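Local coordinates for protein malate dehydrogenase (Entamoeba histolytica, PDB 3I0P) that probably catalyses the NAD-dependent interconversion of malate and oxaloacetate, working as a dimer of the malate/L-lactate dehydrogenase family, at residues Phe124-Tyr129 / Cys179-Thr184; Pro159-Asn164 / Lys246-Ser251. All blocks are in the same frame, centred on the assembly; numbering follows the deposited sequence.

Contact 1: Phe124-Tyr129 / Cys179-Thr184; sequences FGIAGY and CFDGAT. With NAD (nicotinamide-adenine-dinucleotide), chain B.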
loop_
_atom_site.group_PDB
_atom_site.type_symbol
_atom_site.label_atom_id
_atom_site.label_comp_id
_atom_site.label_asym_id
_atom_site.label_seq_id
_atom_site.Cartn_x
_atom_site.Cartn_y
_atom_site.Cartn_z
ATOM N N PHE A 124 -19.340 -2.599 -2.338
ATOM C CA PHE A 124 -18.902 -3.875 -2.887
ATOM C C PHE A 124 -18.447 -4.878 -1.830
ATOM O O PHE A 124 -17.774 -5.861 -2.144
ATOM C CB PHE A 124 -17.896 -3.662 -4.050
ATOM C CG PHE A 124 -16.451 -3.475 -3.639
ATOM C CD1 PHE A 124 -15.471 -3.410 -4.617
ATOM C CD2 PHE A 124 -16.064 -3.382 -2.304
ATOM C CE1 PHE A 124 -14.124 -3.250 -4.282
ATOM C CE2 PHE A 124 -14.719 -3.242 -1.953
ATOM C CZ PHE A 124 -13.744 -3.167 -2.947
ATOM N N GLY A 125 -18.844 -4.636 -0.582
ATOM C CA GLY A 125 -18.550 -5.542 0.520
ATOM C C GLY A 125 -17.071 -5.586 0.832
ATOM O O GLY A 125 -16.400 -4.557 0.846
ATOM N N ILE A 126 -16.548 -6.780 1.077
ATOM C CA ILE A 126 -15.139 -6.906 1.443
ATOM C C ILE A 126 -14.174 -6.805 0.259
ATOM O O ILE A 126 -14.338 -7.496 -0.754
ATOM C CB ILE A 126 -14.856 -8.174 2.291
ATOM C CG1 ILE A 126 -15.412 -9.439 1.624
ATOM C CG2 ILE A 126 -15.410 -7.993 3.678
ATOM C CD1 ILE A 126 -14.726 -10.706 2.109
ATOM N N ALA A 127 -13.169 -5.943 0.381
ATOM C CA ALA A 127 -12.212 -5.773 -0.714
ATOM C C ALA A 127 -11.501 -7.096 -0.986
ATOM O O ALA A 127 -11.271 -7.469 -2.143
ATOM C CB ALA A 127 -11.213 -4.663 -0.408
ATOM N N GLY A 128 -11.198 -7.811 0.097
ATOM C CA GLY A 128 -10.487 -9.081 0.044
ATOM C C GLY A 128 -11.088 -10.101 -0.890
ATOM O O GLY A 128 -10.371 -10.969 -1.381
ATOM N N TYR A 129 -12.389 -10.003 -1.153
ATOM C CA TYR A 129 -13.080 -11.005 -1.970
ATOM C C TYR A 129 -12.529 -11.023 -3.385
ATOM O O TYR A 129 -12.251 -12.079 -3.942
ATOM C CB TYR A 129 -14.594 -10.758 -2.002
ATOM C CG TYR A 129 -15.351 -11.720 -2.902
ATOM C CD1 TYR A 129 -15.658 -13.011 -2.472
ATOM C CD2 TYR A 129 -15.744 -11.347 -4.194
ATOM C CE1 TYR A 129 -16.345 -13.908 -3.292
ATOM C CE2 TYR A 129 -16.427 -12.239 -5.030
ATOM C CZ TYR A 129 -16.729 -13.512 -4.564
ATOM O OH TYR A 129 -17.414 -14.402 -5.363
ATOM N N CYS A 179 -3.602 -12.898 2.111
ATOM C CA CYS A 179 -4.632 -11.937 1.780
ATOM C C CYS A 179 -4.674 -10.808 2.768
ATOM O O CYS A 179 -5.298 -10.925 3.832
ATOM C CB CYS A 179 -6.010 -12.589 1.709
ATOM S SG CYS A 179 -7.252 -11.465 1.034
ATOM N N PHE A 180 -4.017 -9.704 2.425
ATOM C CA PHE A 180 -4.236 -8.495 3.192
ATOM C C PHE A 180 -5.533 -7.848 2.718
ATOM O O PHE A 180 -5.806 -7.784 1.517
ATOM C CB PHE A 180 -3.080 -7.506 3.110
ATOM C CG PHE A 180 -3.381 -6.212 3.799
ATOM C CD1 PHE A 180 -3.519 -6.168 5.179
ATOM C CD2 PHE A 180 -3.607 -5.053 3.068
ATOM C CE1 PHE A 180 -3.833 -4.987 5.821
ATOM C CE2 PHE A 180 -3.915 -3.852 3.715
ATOM C CZ PHE A 180 -4.029 -3.824 5.089
ATOM N N ASP A 181 -6.332 -7.395 3.674
ATOM C CA ASP A 181 -7.619 -6.804 3.371
ATOM C C ASP A 181 -8.022 -5.869 4.491
ATOM O O ASP A 181 -8.367 -6.313 5.577
ATOM C CB ASP A 181 -8.672 -7.897 3.186
ATOM C CG ASP A 181 -10.050 -7.334 2.915
ATOM O OD1 ASP A 181 -10.150 -6.173 2.447
ATOM O OD2 ASP A 181 -11.034 -8.065 3.164
ATOM N N GLY A 182 -7.970 -4.571 4.231
ATOM C CA GLY A 182 -8.251 -3.612 5.283
ATOM C C GLY A 182 -8.303 -2.166 4.846
ATOM O O GLY A 182 -7.773 -1.798 3.780
ATOM N N ALA A 183 -8.943 -1.351 5.687
ATOM C CA ALA A 183 -9.055 0.082 5.460
ATOM C C ALA A 183 -7.696 0.756 5.530
ATOM O O ALA A 183 -6.787 0.265 6.197
ATOM C CB ALA A 183 -9.982 0.686 6.475
ATOM N N THR A 184 -7.556 1.887 4.853
ATOM C CA THR A 184 -6.340 2.688 4.984
ATOM C C THR A 184 -6.406 3.614 6.205
ATOM O O THR A 184 -5.406 4.219 6.588
ATOM C CB THR A 184 -6.046 3.477 3.715
ATOM O OG1 THR A 184 -7.265 4.051 3.224
ATOM C CG2 THR A 184 -5.446 2.562 2.640
HETATM P PA NAD B . -8.555 -5.271 10.118
HETATM O O1A NAD B . -9.549 -6.260 10.676
HETATM O O2A NAD B . -7.974 -4.247 11.040
HETATM O O5B NAD B . -7.371 -6.143 9.468
HETATM C C5B NAD B . -7.683 -7.214 8.559
HETATM C C4B NAD B . -6.453 -7.699 7.779
HETATM O O4B NAD B . -5.275 -7.722 8.596
HETATM C C3B NAD B . -6.610 -9.119 7.276
HETATM O O3B NAD B . -5.868 -9.251 6.053
HETATM C C2B NAD B . -5.977 -9.959 8.364
HETATM O O2B NAD B . -5.499 -11.205 7.857
HETATM C C1B NAD B . -4.829 -9.072 8.799
HETATM N N9A NAD B . -4.393 -9.255 10.215
HETATM C C8A NAD B . -5.118 -9.033 11.321
HETATM N N7A NAD B . -4.342 -9.287 12.397
HETATM C C5A NAD B . -3.119 -9.661 11.955
HETATM C C6A NAD B . -1.923 -10.039 12.574
HETATM N N6A NAD B . -1.819 -10.093 13.924
HETATM N N1A NAD B . -0.850 -10.370 11.816
HETATM C C2A NAD B . -0.920 -10.334 10.479
HETATM N N3A NAD B . -2.051 -9.970 9.860
HETATM C C4A NAD B . -3.161 -9.633 10.575
HETATM O O3 NAD B . -9.147 -4.538 8.792
HETATM P PN NAD B . -10.355 -3.451 8.684
HETATM O O1N NAD B . -9.744 -2.155 8.208
HETATM O O2N NAD B . -11.210 -3.484 9.926
HETATM O O5D NAD B . -11.261 -4.019 7.490
HETATM C C5D NAD B . -12.203 -5.071 7.716
HETATM C C4D NAD B . -13.042 -5.311 6.463
HETATM O O4D NAD B . -13.823 -4.153 6.153
HETATM C C3D NAD B . -12.182 -5.590 5.237
HETATM O O3D NAD B . -12.609 -6.838 4.674
HETATM C C2D NAD B . -12.413 -4.404 4.299
HETATM O O2D NAD B . -12.440 -4.715 2.895
HETATM C C1D NAD B . -13.778 -3.927 4.740
HETATM N N1N NAD B . -14.013 -2.530 4.382
HETATM C C2N NAD B . -14.796 -2.268 3.311
HETATM C C3N NAD B . -15.050 -0.948 2.932
HETATM C C7N NAD B . -15.916 -0.637 1.743
HETATM O O7N NAD B . -16.116 0.535 1.447
HETATM N N7N NAD B . -16.445 -1.636 1.041
HETATM C C4N NAD B . -14.485 0.094 3.673
HETATM C C5N NAD B . -13.671 -0.205 4.770
HETATM C C6N NAD B . -13.452 -1.540 5.108
#
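The carboxylate of Asp181 points from strand 178-182 at the first turn of helix 127-136, and with CG anti to the backbone N (chi1 178°) its end lies against the N and CA of Gly128, Gly128 N being 3.1 Å from Asp181 OD1. Ala127 brings its methyl up beside the same oxygen, CB 3.4 Å from Asp181 OD1, while Ile126 CB stands off Asp181 OD2 at 3.9 Å. Two residues earlier on the strand, Cys179 extends towards Gly128, its SG touching the glycine's CA and O.

The two oxygens of Asp181 divide the nicotinamide ribose of NAD between them: O2D donates to OD1 at 2.8 Å and O3D to OD2. From the helix side, Ala127 N donates to the same O2D at 2.9 Å, so that hydroxyl is gripped by both segments. Further along the cofactor, Gly125 O accepts from the carboxamide N7N and Ala183 N donates to the phosphate oxygen O1N, so the nicotinamide half is held at both its carboxamide and its phosphate. Lys246 NZ of the second subunit also bonds to this NAD. A carboxylate reading a ribose diol beside a helix N-terminus makes this the nicotinamide-ribose part of the NAD pocket.

Contact 2: Pro159-Asn164 / Lys246-Ser251; sequences PILGTN and KGYCLS. With NAD (nicotinamide-adenine-dinucleotide), chain C.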
loop_
_atom_site.group_PDB
_atom_site.type_symbol
_atom_site.label_atom_id
_atom_site.label_comp_id
_atom_site.label_asym_id
_atom_site.label_seq_id
_atom_site.Cartn_x
_atom_site.Cartn_y
_atom_site.Cartn_z
ATOM N N PRO A 159 -13.865 15.274 8.180
ATOM C CA PRO A 159 -13.880 14.072 7.336
ATOM C C PRO A 159 -13.893 14.432 5.850
ATOM O O PRO A 159 -14.749 15.215 5.414
ATOM C CB PRO A 159 -15.195 13.383 7.718
ATOM C CG PRO A 159 -16.048 14.464 8.279
ATOM C CD PRO A 159 -15.104 15.407 8.968
ATOM N N ILE A 160 -12.955 13.864 5.087
ATOM C CA ILE A 160 -12.853 14.123 3.644
ATOM C C ILE A 160 -12.613 12.850 2.793
ATOM O O ILE A 160 -13.104 12.742 1.662
ATOM C CB ILE A 160 -11.784 15.219 3.336
ATOM C CG1 ILE A 160 -11.870 15.700 1.878
ATOM C CG2 ILE A 160 -10.373 14.745 3.724
ATOM C CD1 ILE A 160 -13.194 16.362 1.513
ATOM N N LEU A 161 -11.871 11.897 3.348
ATOM C CA LEU A 161 -11.513 10.675 2.634
ATOM C C LEU A 161 -12.338 9.502 3.142
ATOM O O LEU A 161 -12.655 9.430 4.334
ATOM C CB LEU A 161 -10.026 10.362 2.832
ATOM C CG LEU A 161 -9.002 11.042 1.931
ATOM C CD1 LEU A 161 -7.666 11.183 2.655
ATOM C CD2 LEU A 161 -8.844 10.262 0.644
ATOM N N GLY A 162 -12.665 8.578 2.246
ATOM C CA GLY A 162 -13.298 7.334 2.657
ATOM C C GLY A 162 -12.335 6.507 3.493
ATOM O O GLY A 162 -11.169 6.879 3.661
ATOM N N THR A 163 -12.821 5.400 4.042
ATOM C CA THR A 163 -11.955 4.469 4.741
ATOM C C THR A 163 -11.087 3.724 3.722
ATOM O O THR A 163 -10.111 3.059 4.085
ATOM C CB THR A 163 -12.766 3.487 5.584
ATOM O OG1 THR A 163 -13.904 3.045 4.831
ATOM C CG2 THR A 163 -13.258 4.166 6.852
ATOM N N ASN A 164 -11.470 3.834 2.452
ATOM C CA ASN A 164 -10.642 3.458 1.313
ATOM C C ASN A 164 -9.788 2.212 1.518
ATOM O O ASN A 164 -8.567 2.305 1.666
ATOM C CB ASN A 164 -9.789 4.659 0.900
ATOM C CG ASN A 164 -10.629 5.784 0.320
ATOM O OD1 ASN A 164 -11.861 5.727 0.357
ATOM N ND2 ASN A 164 -9.972 6.804 -0.234
ATOM N N LYS A 246 1.631 8.604 6.111
ATOM C CA LYS A 246 1.683 7.410 5.281
ATOM C C LYS A 246 0.284 6.830 5.012
ATOM O O LYS A 246 -0.121 6.723 3.854
ATOM C CB LYS A 246 2.672 6.382 5.857
ATOM C CG LYS A 246 4.101 6.924 5.918
ATOM C CD LYS A 246 5.069 5.958 6.536
ATOM C CE LYS A 246 6.495 6.469 6.375
ATOM N NZ LYS A 246 7.506 5.403 6.610
ATOM N N GLY A 247 -0.462 6.490 6.061
ATOM C CA GLY A 247 -1.831 5.997 5.891
ATOM C C GLY A 247 -2.661 6.974 5.071
ATOM O O GLY A 247 -3.407 6.575 4.167
ATOM N N TYR A 248 -2.508 8.261 5.378
ATOM C CA TYR A 248 -3.173 9.332 4.640
ATOM C C TYR A 248 -2.829 9.301 3.140
ATOM O O TYR A 248 -3.733 9.313 2.300
ATOM C CB TYR A 248 -2.847 10.679 5.297
ATOM C CG TYR A 248 -3.076 11.917 4.468
ATOM C CD1 TYR A 248 -4.254 12.094 3.723
ATOM C CD2 TYR A 248 -2.121 12.941 4.448
ATOM C CE1 TYR A 248 -4.457 13.245 2.959
ATOM C CE2 TYR A 248 -2.324 14.107 3.704
ATOM C CZ TYR A 248 -3.492 14.251 2.964
ATOM O OH TYR A 248 -3.679 15.391 2.221
ATOM N N CYS A 249 -1.543 9.233 2.801
ATOM C CA CYS A 249 -1.130 9.112 1.398
ATOM C C CYS A 249 -1.646 7.844 0.733
ATOM O O CYS A 249 -2.033 7.874 -0.437
ATOM C CB CYS A 249 0.388 9.210 1.252
ATOM S SG CYS A 249 1.004 10.865 1.607
ATOM N N LEU A 250 -1.656 6.742 1.480
ATOM C CA LEU A 250 -2.155 5.465 0.961
ATOM C C LEU A 250 -3.664 5.516 0.688
ATOM O O LEU A 250 -4.129 5.037 -0.346
ATOM C CB LEU A 250 -1.785 4.299 1.893
ATOM C CG LEU A 250 -0.287 3.940 2.012
ATOM C CD1 LEU A 250 -0.026 2.923 3.142
ATOM C CD2 LEU A 250 0.324 3.452 0.692
ATOM N N SER A 251 -4.402 6.116 1.620
ATOM C CA SER A 251 -5.819 6.444 1.451
ATOM C C SER A 251 -6.048 7.210 0.139
ATOM O O SER A 251 -6.912 6.841 -0.659
ATOM C CB SER A 251 -6.306 7.260 2.657
ATOM O OG SER A 251 -7.696 7.547 2.601
HETATM P PA NAD C . 8.779 9.810 5.481
HETATM O O1A NAD C . 9.780 10.936 5.394
HETATM O O2A NAD C . 8.230 9.445 6.823
HETATM O O5B NAD C . 7.571 10.206 4.496
HETATM C C5B NAD C . 7.851 10.620 3.146
HETATM C C4B NAD C . 6.597 10.620 2.261
HETATM O O4B NAD C . 5.441 11.087 2.969
HETATM C C3B NAD C . 6.730 11.548 1.071
HETATM O O3B NAD C . 5.954 11.009 -0.013
HETATM C C2B NAD C . 6.120 12.846 1.555
HETATM O O2B NAD C . 5.619 13.628 0.471
HETATM C C1B NAD C . 4.990 12.339 2.428
HETATM N N9A NAD C . 4.590 13.256 3.536
HETATM C C8A NAD C . 5.346 13.656 4.569
HETATM N N7A NAD C . 4.597 14.454 5.360
HETATM C C5A NAD C . 3.359 14.542 4.819
HETATM C C6A NAD C . 2.177 15.202 5.170
HETATM N N6A NAD C . 2.109 15.974 6.283
HETATM N N1A NAD C . 1.082 15.084 4.382
HETATM C C2A NAD C . 1.117 14.335 3.271
HETATM N N3A NAD C . 2.234 13.687 2.914
HETATM C C4A NAD C . 3.366 13.778 3.669
HETATM O O3 NAD C . 9.341 8.476 4.739
HETATM P PN NAD C . 10.554 7.490 5.199
HETATM O O1N NAD C . 9.941 6.146 5.510
HETATM O O2N NAD C . 11.441 8.179 6.207
HETATM O O5D NAD C . 11.423 7.322 3.864
HETATM C C5D NAD C . 12.363 8.325 3.465
HETATM C C4D NAD C . 13.167 7.848 2.257
HETATM O O4D NAD C . 13.948 6.699 2.597
HETATM C C3D NAD C . 12.273 7.432 1.097
HETATM O O3D NAD C . 12.675 8.182 -0.059
HETATM C C2D NAD C . 12.488 5.927 0.935
HETATM O O2D NAD C . 12.476 5.437 -0.417
HETATM C C1D NAD C . 13.868 5.750 1.528
HETATM N N1N NAD C . 14.104 4.377 1.968
HETATM C C2N NAD C . 14.860 3.577 1.185
HETATM C C3N NAD C . 15.114 2.257 1.566
HETATM C C7N NAD C . 15.951 1.349 0.707
HETATM O O7N NAD C . 16.153 0.201 1.081
HETATM N N7N NAD C . 16.454 1.813 -0.435
HETATM C C4N NAD C . 14.578 1.779 2.765
HETATM C C5N NAD C . 13.791 2.627 3.552
HETATM C C6N NAD C . 13.570 3.936 3.127
HETATM O O HOH W 1 -8.828 6.076 4.596
#
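Ser251 and Leu161 carry most of this contact, the hydroxyl of the serine resting against the isobutyl group of the leucine. With its OG anti to the backbone N (chi1 -176°), Ser251 reaches from helix 244-259 to the loop, where OG lies 3.5 Å from Leu161 CD2 and almost as near to CD1, facing both methyls at nearly equal distance. The hydroxyl's polar link to the loop runs through a water, which donates to Gly162 O at 2.6 Å and lies 2.7 Å from Ser251 OG, thus bridging loop carbonyl and helix side chain.

Leu161 also meets Tyr248, one turn earlier on the helix. Its CD1 comes to the ring's edge, near the ring plane, 3.7 Å from Tyr248 CD1, and the two side chains cross at about a right angle. On its CD2/CE2 side the ring meets the adenine of an NAD, N1A lying at its edge in the plane and Tyr248 CE2 3.5 Å from C2A, so the tyrosine is wedged between leucine and cofactor. Its hydroxyl bonds to Tyr324 O of the second subunit.

Asn164 closes the other end. Its ND2 donates to Ser251 O at 3.1 Å, nearly straight at 169°; the acceptor lies in the amide plane, whereas the donor sits well above the carbonyl plane. Glu255 OE2, one turn further along the helix, also accepts from this ND2, and OD1 receives a weak bond from Ala147 N, so the buried amide has partners at both its nitrogen and its oxygen.

On its cofactor side the helix offers Lys246 NZ to the NAD phosphate oxygen O1N, and Cys249 SG packs against the adenine. The arrangement is a bulged loop, with Ile160 and Leu161 forming a classic beta bulge opposite Val151, packed behind a helix that lines an NAD site shared between subunits.

Both contacts are buried, but contact 1 lies near the centre of the chain, at the edge strand 178-182 of the seven-stranded sheet, whereas contact 2 sits further out, joining a loop to helix 244-259. Their centres are about 15 Å apart, and they meet where Thr184 probably bonds to the backbone of Thr163 and Asn164 and packs on Ser251. Contact 1 is joined largely through the cofactor, its carboxylate and backbone groups holding ribose and phosphate; contact 2 is joined protein to protein, by a hydrogen bond from the Asn164 amide to a helix carbonyl and by apolar packing, with one water bridging. Across the dimer they are complementary: each NAD takes segment 179-184 from one subunit and helix segment 246-251 from the other.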